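Neural-cadherin (Drosophila melanogaster, PDB 3UBF) mediates calcium-dependent, preferentially homophilic cell adhesion through an ectodomain of cadherin repeats, three of which make up this fragment. Local coordinates at residues D174-L179 with G208-Q213; D232-K237 with V303-R308; Y248-Q253 with G267-A272. All coordinates share one frame; numbering follows the deposited sequence.

Interaction 1. Residues D174-L179 with G208-Q213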
loop_
_atom_site.group_PDB
_atom_site.type_symbol
_atom_site.label_atom_id
_atom_site.label_comp_id
_atom_site.label_asym_id
_atom_site.label_seq_id
_atom_site.Cartn_x
_atom_site.Cartn_y
_atom_site.Cartn_z
ATOM N N ASP A 174 15.179 20.984 17.157
ATOM C CA ASP A 174 16.020 20.386 16.123
ATOM C C ASP A 174 16.451 18.955 16.450
ATOM O O ASP A 174 17.157 18.349 15.663
ATOM C CB ASP A 174 17.280 21.245 15.830
ATOM C CG ASP A 174 16.954 22.694 15.419
ATOM O OD1 ASP A 174 16.054 22.894 14.563
ATOM O OD2 ASP A 174 17.614 23.636 15.940
ATOM N N MET A 175 16.061 18.418 17.603
ATOM C CA MET A 175 16.445 17.055 17.944
ATOM C C MET A 175 15.570 16.043 17.222
ATOM O O MET A 175 14.345 16.197 17.155
ATOM C CB MET A 175 16.396 16.807 19.448
ATOM C CG MET A 175 17.012 15.457 19.851
ATOM S SD MET A 175 17.359 15.298 21.627
ATOM C CE MET A 175 17.334 13.503 21.748
ATOM N N GLU A 176 16.206 15.012 16.670
ATOM C CA GLU A 176 15.482 13.975 15.950
ATOM C C GLU A 176 15.152 12.779 16.843
ATOM O O GLU A 176 16.037 12.190 17.480
ATOM C CB GLU A 176 16.235 13.519 14.690
ATOM C CG GLU A 176 15.305 12.784 13.724
ATOM C CD GLU A 176 15.959 12.251 12.461
ATOM O OE1 GLU A 176 17.161 11.877 12.480
ATOM O OE2 GLU A 176 15.233 12.174 11.446
ATOM N N TYR A 177 13.871 12.433 16.876
ATOM C CA TYR A 177 13.390 11.260 17.599
ATOM C C TYR A 177 12.930 10.226 16.572
ATOM O O TYR A 177 12.025 10.506 15.774
ATOM C CB TYR A 177 12.258 11.640 18.561
ATOM C CG TYR A 177 12.641 12.759 19.504
ATOM C CD1 TYR A 177 12.472 14.099 19.132
ATOM C CD2 TYR A 177 13.163 12.485 20.774
ATOM C CE1 TYR A 177 12.804 15.136 19.995
ATOM C CE2 TYR A 177 13.506 13.520 21.651
ATOM C CZ TYR A 177 13.326 14.842 21.251
ATOM O OH TYR A 177 13.684 15.876 22.081
ATOM N N VAL A 178 13.548 9.045 16.599
ATOM C CA VAL A 178 13.320 8.051 15.565
ATOM C C VAL A 178 12.576 6.827 16.089
ATOM O O VAL A 178 12.991 6.199 17.053
ATOM C CB VAL A 178 14.651 7.620 14.870
ATOM C CG1 VAL A 178 14.402 6.540 13.835
ATOM C CG2 VAL A 178 15.336 8.809 14.221
ATOM N N LEU A 179 11.470 6.493 15.446
ATOM C CA LEU A 179 10.835 5.204 15.668
ATOM C C LEU A 179 10.846 4.423 14.378
ATOM O O LEU A 179 10.586 4.980 13.307
ATOM C CB LEU A 179 9.386 5.377 16.082
ATOM C CG LEU A 179 9.031 6.166 17.323
ATOM C CD1 LEU A 179 7.521 6.213 17.393
ATOM C CD2 LEU A 179 9.610 5.454 18.523
ATOM N N GLY A 208 9.977 20.577 17.627
ATOM C CA GLY A 208 9.548 21.944 17.342
ATOM C C GLY A 208 9.267 22.237 15.887
ATOM O O GLY A 208 8.113 22.437 15.492
ATOM N N LYS A 209 10.322 22.263 15.086
ATOM C CA LYS A 209 10.192 22.598 13.674
ATOM C C LYS A 209 11.235 21.858 12.848
ATOM O O LYS A 209 12.278 21.449 13.370
ATOM C CB LYS A 209 10.283 24.120 13.455
ATOM C CG LYS A 209 11.603 24.735 13.934
ATOM C CD LYS A 209 11.577 26.256 13.884
ATOM C CE LYS A 209 12.934 26.827 14.263
ATOM N NZ LYS A 209 13.077 28.271 13.899
ATOM N N ARG A 210 10.930 21.681 11.563
ATOM C CA ARG A 210 11.840 21.060 10.601
ATOM C C ARG A 210 11.468 21.619 9.235
ATOM O O ARG A 210 10.427 22.251 9.089
ATOM C CB ARG A 210 11.702 19.534 10.617
ATOM C CG ARG A 210 10.403 19.033 9.970
ATOM C CD ARG A 210 10.166 17.530 10.142
ATOM N NE ARG A 210 11.279 16.754 9.610
ATOM C CZ ARG A 210 11.633 15.545 10.036
ATOM N NH1 ARG A 210 12.681 14.927 9.473
ATOM N NH2 ARG A 210 10.942 14.959 11.015
ATOM N N ALA A 211 12.304 21.360 8.234
ATOM C CA ALA A 211 12.133 21.950 6.917
ATOM C C ALA A 211 11.048 21.245 6.121
ATOM O O ALA A 211 10.715 20.099 6.418
ATOM C CB ALA A 211 13.453 21.927 6.168
ATOM N N PRO A 212 10.501 21.920 5.096
ATOM C CA PRO A 212 9.449 21.337 4.279
ATOM C C PRO A 212 9.931 20.049 3.654
ATOM O O PRO A 212 11.139 19.895 3.416
ATOM C CB PRO A 212 9.249 22.370 3.160
ATOM C CG PRO A 212 9.844 23.611 3.649
ATOM C CD PRO A 212 10.964 23.201 4.538
ATOM N N GLN A 213 8.995 19.132 3.416
ATOM C CA GLN A 213 9.286 17.898 2.715
ATOM C C GLN A 213 8.431 17.835 1.462
ATOM O O GLN A 213 7.205 18.036 1.502
ATOM C CB GLN A 213 9.009 16.688 3.596
ATOM C CG GLN A 213 9.365 15.351 2.966
ATOM C CD GLN A 213 9.037 14.190 3.881
ATOM O OE1 GLN A 213 8.226 14.320 4.799
ATOM N NE2 GLN A 213 9.664 13.052 3.643
#
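This is a loose polar contact at the surface, where the start of strand 176-185 in the middle cadherin domain meets the linker to the next domain. Glu176 and Arg210 carry opposite charges, but Glu176 OE2 stays 4.2 Å from Arg210 NH1, too far for a salt bridge. The carboxylate approaches the guanidinium obliquely. Ser204 joins the two, because its OG hydrogen-bonds to both Glu176 OE2 and Arg210 NH1. Glu176 OE1 makes a salt bridge to Arg202, and Arg210 NH2 bonds to the carbonyl of Ala115. Both charged ends are therefore held mainly by neighbouring strands. The Glu176 side chain is extended, with CG anti to the backbone N (chi1 -162°), and this carries its carboxylate to the arginine. Before the strand begins, Asp174 OD1 lies 4.2 Å from Lys209 O without a bond. The Lys209 ammonium is also well apart from this carboxylate, with NZ 6.2 Å from Asp174 OD1. Residues 208-213 contain no acidic side chain, whereas calcium-binding cadherin linkers are rich in aspartate and asparagine. The arrangement is consistent with a calcium-free interdomain linker, the class described for this ectodomain.

Interaction 2. Residues D232-K237 with V303-R308. With ZN (zinc ion), chain R.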
loop_
_atom_site.group_PDB
_atom_site.type_symbol
_atom_site.label_atom_id
_atom_site.label_comp_id
_atom_site.label_asym_id
_atom_site.label_seq_id
_atom_site.Cartn_x
_atom_site.Cartn_y
_atom_site.Cartn_z
ATOM N N ASP A 232 0.717 23.692 -18.226
ATOM C CA ASP A 232 1.210 23.010 -17.036
ATOM C C ASP A 232 1.955 21.754 -17.438
ATOM O O ASP A 232 1.477 20.987 -18.274
ATOM C CB ASP A 232 0.052 22.624 -16.110
ATOM C CG ASP A 232 -0.779 23.820 -15.657
ATOM O OD1 ASP A 232 -0.283 24.973 -15.694
ATOM O OD2 ASP A 232 -1.945 23.603 -15.255
ATOM N N ILE A 233 3.119 21.554 -16.830
ATOM C CA ILE A 233 3.994 20.449 -17.144
ATOM C C ILE A 233 4.012 19.456 -15.982
ATOM O O ILE A 233 3.901 18.239 -16.177
ATOM C CB ILE A 233 5.414 20.978 -17.450
ATOM C CG1 ILE A 233 5.442 21.558 -18.855
ATOM C CG2 ILE A 233 6.498 19.898 -17.301
ATOM C CD1 ILE A 233 6.655 22.376 -19.117
ATOM N N ILE A 234 4.152 19.984 -14.771
ATOM C CA ILE A 234 4.193 19.159 -13.576
ATOM C C ILE A 234 3.831 20.017 -12.374
ATOM O O ILE A 234 4.112 21.224 -12.362
ATOM C CB ILE A 234 5.583 18.448 -13.416
ATOM C CG1 ILE A 234 5.584 17.479 -12.222
ATOM C CG2 ILE A 234 6.721 19.458 -13.362
ATOM C CD1 ILE A 234 6.634 16.392 -12.314
ATOM N N SER A 235 3.172 19.403 -11.393
ATOM C CA SER A 235 2.875 20.070 -10.131
ATOM C C SER A 235 3.806 19.560 -9.062
ATOM O O SER A 235 3.935 18.356 -8.856
ATOM C CB SER A 235 1.431 19.825 -9.685
ATOM O OG SER A 235 0.580 20.855 -10.148
ATOM N N ILE A 236 4.451 20.484 -8.375
ATOM C CA ILE A 236 5.321 20.126 -7.279
ATOM C C ILE A 236 4.715 20.629 -5.979
ATOM O O ILE A 236 4.210 21.754 -5.904
ATOM C CB ILE A 236 6.739 20.644 -7.525
ATOM C CG1 ILE A 236 7.396 19.775 -8.592
ATOM C CG2 ILE A 236 7.567 20.584 -6.269
ATOM C CD1 ILE A 236 8.166 20.555 -9.580
ATOM N N LYS A 237 4.722 19.778 -4.963
ATOM C CA LYS A 237 4.177 20.181 -3.685
ATOM C C LYS A 237 5.083 19.744 -2.553
ATOM O O LYS A 237 5.632 18.638 -2.569
ATOM C CB LYS A 237 2.761 19.638 -3.491
ATOM C CG LYS A 237 1.931 20.497 -2.564
ATOM C CD LYS A 237 0.518 19.967 -2.396
ATOM C CE LYS A 237 0.350 19.265 -1.053
ATOM N NZ LYS A 237 -1.078 19.224 -0.613
ATOM N N VAL A 303 14.632 19.930 -4.358
ATOM C CA VAL A 303 14.385 18.640 -4.980
ATOM C C VAL A 303 14.764 18.724 -6.460
ATOM O O VAL A 303 14.726 19.799 -7.047
ATOM C CB VAL A 303 12.901 18.211 -4.792
ATOM C CG1 VAL A 303 11.955 19.034 -5.678
ATOM C CG2 VAL A 303 12.730 16.721 -5.001
ATOM N N ASP A 304 15.149 17.602 -7.054
ATOM C CA ASP A 304 15.460 17.580 -8.487
ATOM C C ASP A 304 14.200 17.470 -9.297
ATOM O O ASP A 304 13.299 16.688 -8.972
ATOM C CB ASP A 304 16.343 16.398 -8.863
ATOM C CG ASP A 304 17.657 16.416 -8.157
ATOM O OD1 ASP A 304 18.353 17.459 -8.200
ATOM O OD2 ASP A 304 17.994 15.368 -7.556
ATOM N N LEU A 305 14.146 18.281 -10.341
ATOM C CA LEU A 305 13.156 18.125 -11.378
ATOM C C LEU A 305 13.895 17.862 -12.693
ATOM O O LEU A 305 14.798 18.618 -13.084
ATOM C CB LEU A 305 12.267 19.363 -11.464
ATOM C CG LEU A 305 11.283 19.460 -12.632
ATOM C CD1 LEU A 305 10.340 18.274 -12.689
ATOM C CD2 LEU A 305 10.498 20.761 -12.528
ATOM N N THR A 306 13.530 16.762 -13.340
ATOM C CA THR A 306 14.111 16.392 -14.605
ATOM C C THR A 306 13.010 16.455 -15.654
ATOM O O THR A 306 11.952 15.835 -15.490
ATOM C CB THR A 306 14.742 14.993 -14.522
ATOM O OG1 THR A 306 15.707 14.987 -13.463
ATOM C CG2 THR A 306 15.438 14.621 -15.814
ATOM N N ILE A 307 13.238 17.229 -16.713
ATOM C CA ILE A 307 12.277 17.303 -17.806
ATOM C C ILE A 307 12.898 16.807 -19.094
ATOM O O ILE A 307 13.849 17.390 -19.613
ATOM C CB ILE A 307 11.699 18.726 -18.000
ATOM C CG1 ILE A 307 11.081 19.231 -16.687
ATOM C CG2 ILE A 307 10.692 18.738 -19.158
ATOM C CD1 ILE A 307 10.477 20.616 -16.764
ATOM N N ARG A 308 12.347 15.716 -19.599
ATOM C CA ARG A 308 12.740 15.170 -20.881
ATOM C C ARG A 308 11.785 15.624 -21.977
ATOM O O ARG A 308 10.567 15.665 -21.788
ATOM C CB ARG A 308 12.780 13.657 -20.811
ATOM C CG ARG A 308 13.881 13.124 -19.918
ATOM C CD ARG A 308 13.609 11.684 -19.473
ATOM N NE ARG A 308 14.809 11.034 -18.939
ATOM C CZ ARG A 308 15.134 10.970 -17.647
ATOM N NH1 ARG A 308 14.348 11.507 -16.708
ATOM N NH2 ARG A 308 16.252 10.351 -17.292
HETATM ZN ZN ZN R . -2.943 25.718 -14.830
#
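Apolar contacts between the two facing sheets of the third cadherin domain join Ile233, Ile234 and Ile236 to Leu305 and Ile307. Leu305 lies at the centre and uses both branches. Its CD1 meets Ile234 CG2 at 3.9 Å, and its CD2 meets Ile236 CD1 at 3.8 Å. Ile234 and Leu305 run past each other in opposite directions. In Ile234, CG1 is anti to the backbone N (chi1 -175°), which leaves CG2 between the N and the carbonyl carbon, facing Leu305. Ile236 meets the leucine at a slant. Farther along the strands, Ile233 CG2 touches Ile307 CD1 at 4.1 Å, and these two side chains cross nearly at right angles. Phe260 packs against both Ile233 and Ile307, and Tyr219 against both Ile236 and Leu305.

The backbone explains why neighbouring residues point the same way. Ile233 and Ile234 both face Val269 in a classic beta bulge, and both direct their side chains toward strand 300-310.

The metal contact is separate. Asp232 takes no part in the apolar layer and binds a zinc ion through OD2 at 2.4 Å. Its other oxygen, OD1, lies farther off, 2.9 Å from the zinc, and is not counted as a ligand.

No hydrogen bond links the two segments. The CA atoms of Ile233 and Ile307 are 8.9 Å apart, a spacing filled by side chains. Cohesion between the segments thus rests on the fit and burial of branched aliphatic groups, with the metal chemistry kept apart from it.

Interaction 3. Residues Y248-Q253 with G267-A272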
loop_
_atom_site.group_PDB
_atom_site.type_symbol
_atom_site.label_atom_id
_atom_site.label_comp_id
_atom_site.label_asym_id
_atom_site.label_seq_id
_atom_site.Cartn_x
_atom_site.Cartn_y
_atom_site.Cartn_z
ATOM N N TYR A 248 7.655 28.501 -3.816
ATOM C CA TYR A 248 8.457 27.639 -4.683
ATOM C C TYR A 248 9.291 28.463 -5.640
ATOM O O TYR A 248 8.791 29.428 -6.227
ATOM C CB TYR A 248 7.571 26.686 -5.496
ATOM C CG TYR A 248 6.680 25.814 -4.667
ATOM C CD1 TYR A 248 5.359 26.168 -4.437
ATOM C CD2 TYR A 248 7.161 24.636 -4.099
ATOM C CE1 TYR A 248 4.532 25.369 -3.663
ATOM C CE2 TYR A 248 6.353 23.827 -3.322
ATOM C CZ TYR A 248 5.036 24.202 -3.106
ATOM O OH TYR A 248 4.220 23.412 -2.334
ATOM N N THR A 249 10.564 28.096 -5.783
ATOM C CA THR A 249 11.393 28.647 -6.852
ATOM C C THR A 249 12.025 27.544 -7.666
ATOM O O THR A 249 12.040 26.376 -7.259
ATOM C CB THR A 249 12.485 29.627 -6.363
ATOM O OG1 THR A 249 13.359 28.971 -5.437
ATOM C CG2 THR A 249 11.870 30.877 -5.740
ATOM N N LEU A 250 12.552 27.935 -8.822
ATOM C CA LEU A 250 13.032 27.008 -9.835
ATOM C C LEU A 250 14.279 27.562 -10.496
ATOM O O LEU A 250 14.255 28.650 -11.077
ATOM C CB LEU A 250 11.942 26.793 -10.881
ATOM C CG LEU A 250 12.220 25.806 -12.013
ATOM C CD1 LEU A 250 11.000 24.953 -12.283
ATOM C CD2 LEU A 250 12.669 26.543 -13.276
ATOM N N LYS A 251 15.377 26.821 -10.402
ATOM C CA LYS A 251 16.580 27.187 -11.140
ATOM C C LYS A 251 17.041 26.044 -12.042
ATOM O O LYS A 251 16.788 24.875 -11.753
ATOM C CB LYS A 251 17.697 27.667 -10.204
ATOM C CG LYS A 251 18.466 26.565 -9.500
ATOM C CD LYS A 251 19.665 27.129 -8.724
ATOM C CE LYS A 251 20.138 26.136 -7.666
ATOM N NZ LYS A 251 18.991 25.687 -6.804
ATOM N N ALA A 252 17.696 26.396 -13.140
ATOM C CA ALA A 252 18.208 25.413 -14.078
ATOM C C ALA A 252 19.630 25.017 -13.717
ATOM O O ALA A 252 20.464 25.877 -13.437
ATOM C CB ALA A 252 18.167 25.968 -15.479
ATOM N N GLN A 253 19.891 23.713 -13.704
ATOM C CA GLN A 253 21.244 23.194 -13.558
ATOM C C GLN A 253 21.851 22.990 -14.941
ATOM O O GLN A 253 21.474 22.065 -15.666
ATOM C CB GLN A 253 21.244 21.904 -12.734
ATOM C CG GLN A 253 21.638 22.072 -11.262
ATOM C CD GLN A 253 21.515 23.517 -10.733
ATOM O OE1 GLN A 253 20.428 24.116 -10.743
ATOM N NE2 GLN A 253 22.637 24.069 -10.252
ATOM N N GLY A 267 3.054 25.931 -7.140
ATOM C CA GLY A 267 3.999 24.845 -7.338
ATOM C C GLY A 267 3.894 24.244 -8.726
ATOM O O GLY A 267 4.471 23.181 -9.000
ATOM N N ILE A 268 3.148 24.921 -9.603
ATOM C CA ILE A 268 2.914 24.413 -10.940
ATOM C C ILE A 268 4.012 24.898 -11.859
ATOM O O ILE A 268 4.227 26.107 -12.000
ATOM C CB ILE A 268 1.546 24.844 -11.506
ATOM C CG1 ILE A 268 0.399 24.353 -10.617
ATOM C CG2 ILE A 268 1.386 24.339 -12.945
ATOM C CD1 ILE A 268 -0.990 24.807 -11.096
ATOM N N VAL A 269 4.706 23.942 -12.471
ATOM C CA VAL A 269 5.735 24.238 -13.452
ATOM C C VAL A 269 5.095 24.397 -14.832
ATOM O O VAL A 269 4.453 23.481 -15.335
ATOM C CB VAL A 269 6.819 23.133 -13.478
ATOM C CG1 VAL A 269 7.940 23.468 -14.471
ATOM C CG2 VAL A 269 7.384 22.929 -12.092
ATOM N N LYS A 270 5.261 25.565 -15.434
ATOM C CA LYS A 270 4.797 25.777 -16.801
ATOM C C LYS A 270 5.958 25.884 -17.784
ATOM O O LYS A 270 7.104 26.105 -17.390
ATOM C CB LYS A 270 3.894 27.007 -16.893
ATOM C CG LYS A 270 2.549 26.804 -16.245
ATOM C CD LYS A 270 1.707 28.065 -16.276
ATOM C CE LYS A 270 0.550 27.963 -15.298
ATOM N NZ LYS A 270 -0.484 29.001 -15.552
ATOM N N LEU A 271 5.647 25.703 -19.063
ATOM C CA LEU A 271 6.591 25.949 -20.138
ATOM C C LEU A 271 6.615 27.435 -20.467
ATOM O O LEU A 271 5.577 28.020 -20.773
ATOM C CB LEU A 271 6.184 25.142 -21.374
ATOM C CG LEU A 271 7.111 25.183 -22.596
ATOM C CD1 LEU A 271 8.555 24.841 -22.237
ATOM C CD2 LEU A 271 6.593 24.245 -23.665
ATOM N N ALA A 272 7.794 28.047 -20.403
ATOM C CA ALA A 272 7.936 29.481 -20.696
ATOM C C ALA A 272 8.315 29.786 -22.148
ATOM O O ALA A 272 8.060 30.889 -22.635
ATOM C CB ALA A 272 8.941 30.109 -19.751
#
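The ring of Tyr248 lies with one face over Gly267, and Leu250 meets Val269 beside it. Gly267 CA sits 3.9 Å from the Tyr248 ring centroid and 30° off the ring normal, a CH-pi contact. The approach is off-centre, with Tyr248 CD1 the nearest ring atom at 3.5 Å from Gly267 CA. The tyrosine CG is anti to its carbonyl carbon (chi1 -57°), which brings the ring across to the opposite sheet. There its OH hydrogen-bonds to the backbone N of Ala238, so the ring is held at its far end as well as over its face. A CB on Gly267 would crowd Tyr248 CE1, and the positive phi of this residue also suits glycine. Replacing Tyr248 by an alanine would probably uncover Gly267 CA and leave the Ala238 N-H without its hydroxyl partner. Leu250 has CG anti to its backbone N (chi1 -178°), and CD1 is the branch that reaches both methyls of Val269, with Val269 CG1 4.0 Å from Leu250 CD1. The two side chains cross at about a right angle. Strands 246-253 and 268-271 thus face each other from the two sheets of the Greek-key beta sandwich that defines a cadherin domain.

Interactions 2 and 3 belong to one cadherin domain, with centres 7 Å apart. Strands 232-239 and 268-271 are neighbours in one sheet, joined by probable hydrogen bonds from Ile236 N to Gly267 O and from Ile233 N to Val269 O, both 2.8 Å. Strands 300-310 and 246-253 belong to the facing sheet, so both contacts lie between the two sheets of one sandwich. Zinc-binding Asp232 packs on Ile268 and Lys270. The Tyr248 side chain is about 5 Å from a bound zinc ion, and that of Leu305 about 10 Å from one not held by Asp232. Interaction 1 lies in the preceding domain and linker. Its nearest atoms are about 4 Å from interaction 2, without touching, and about 7 Å from interaction 3; the centres are 25 and 27 Å away.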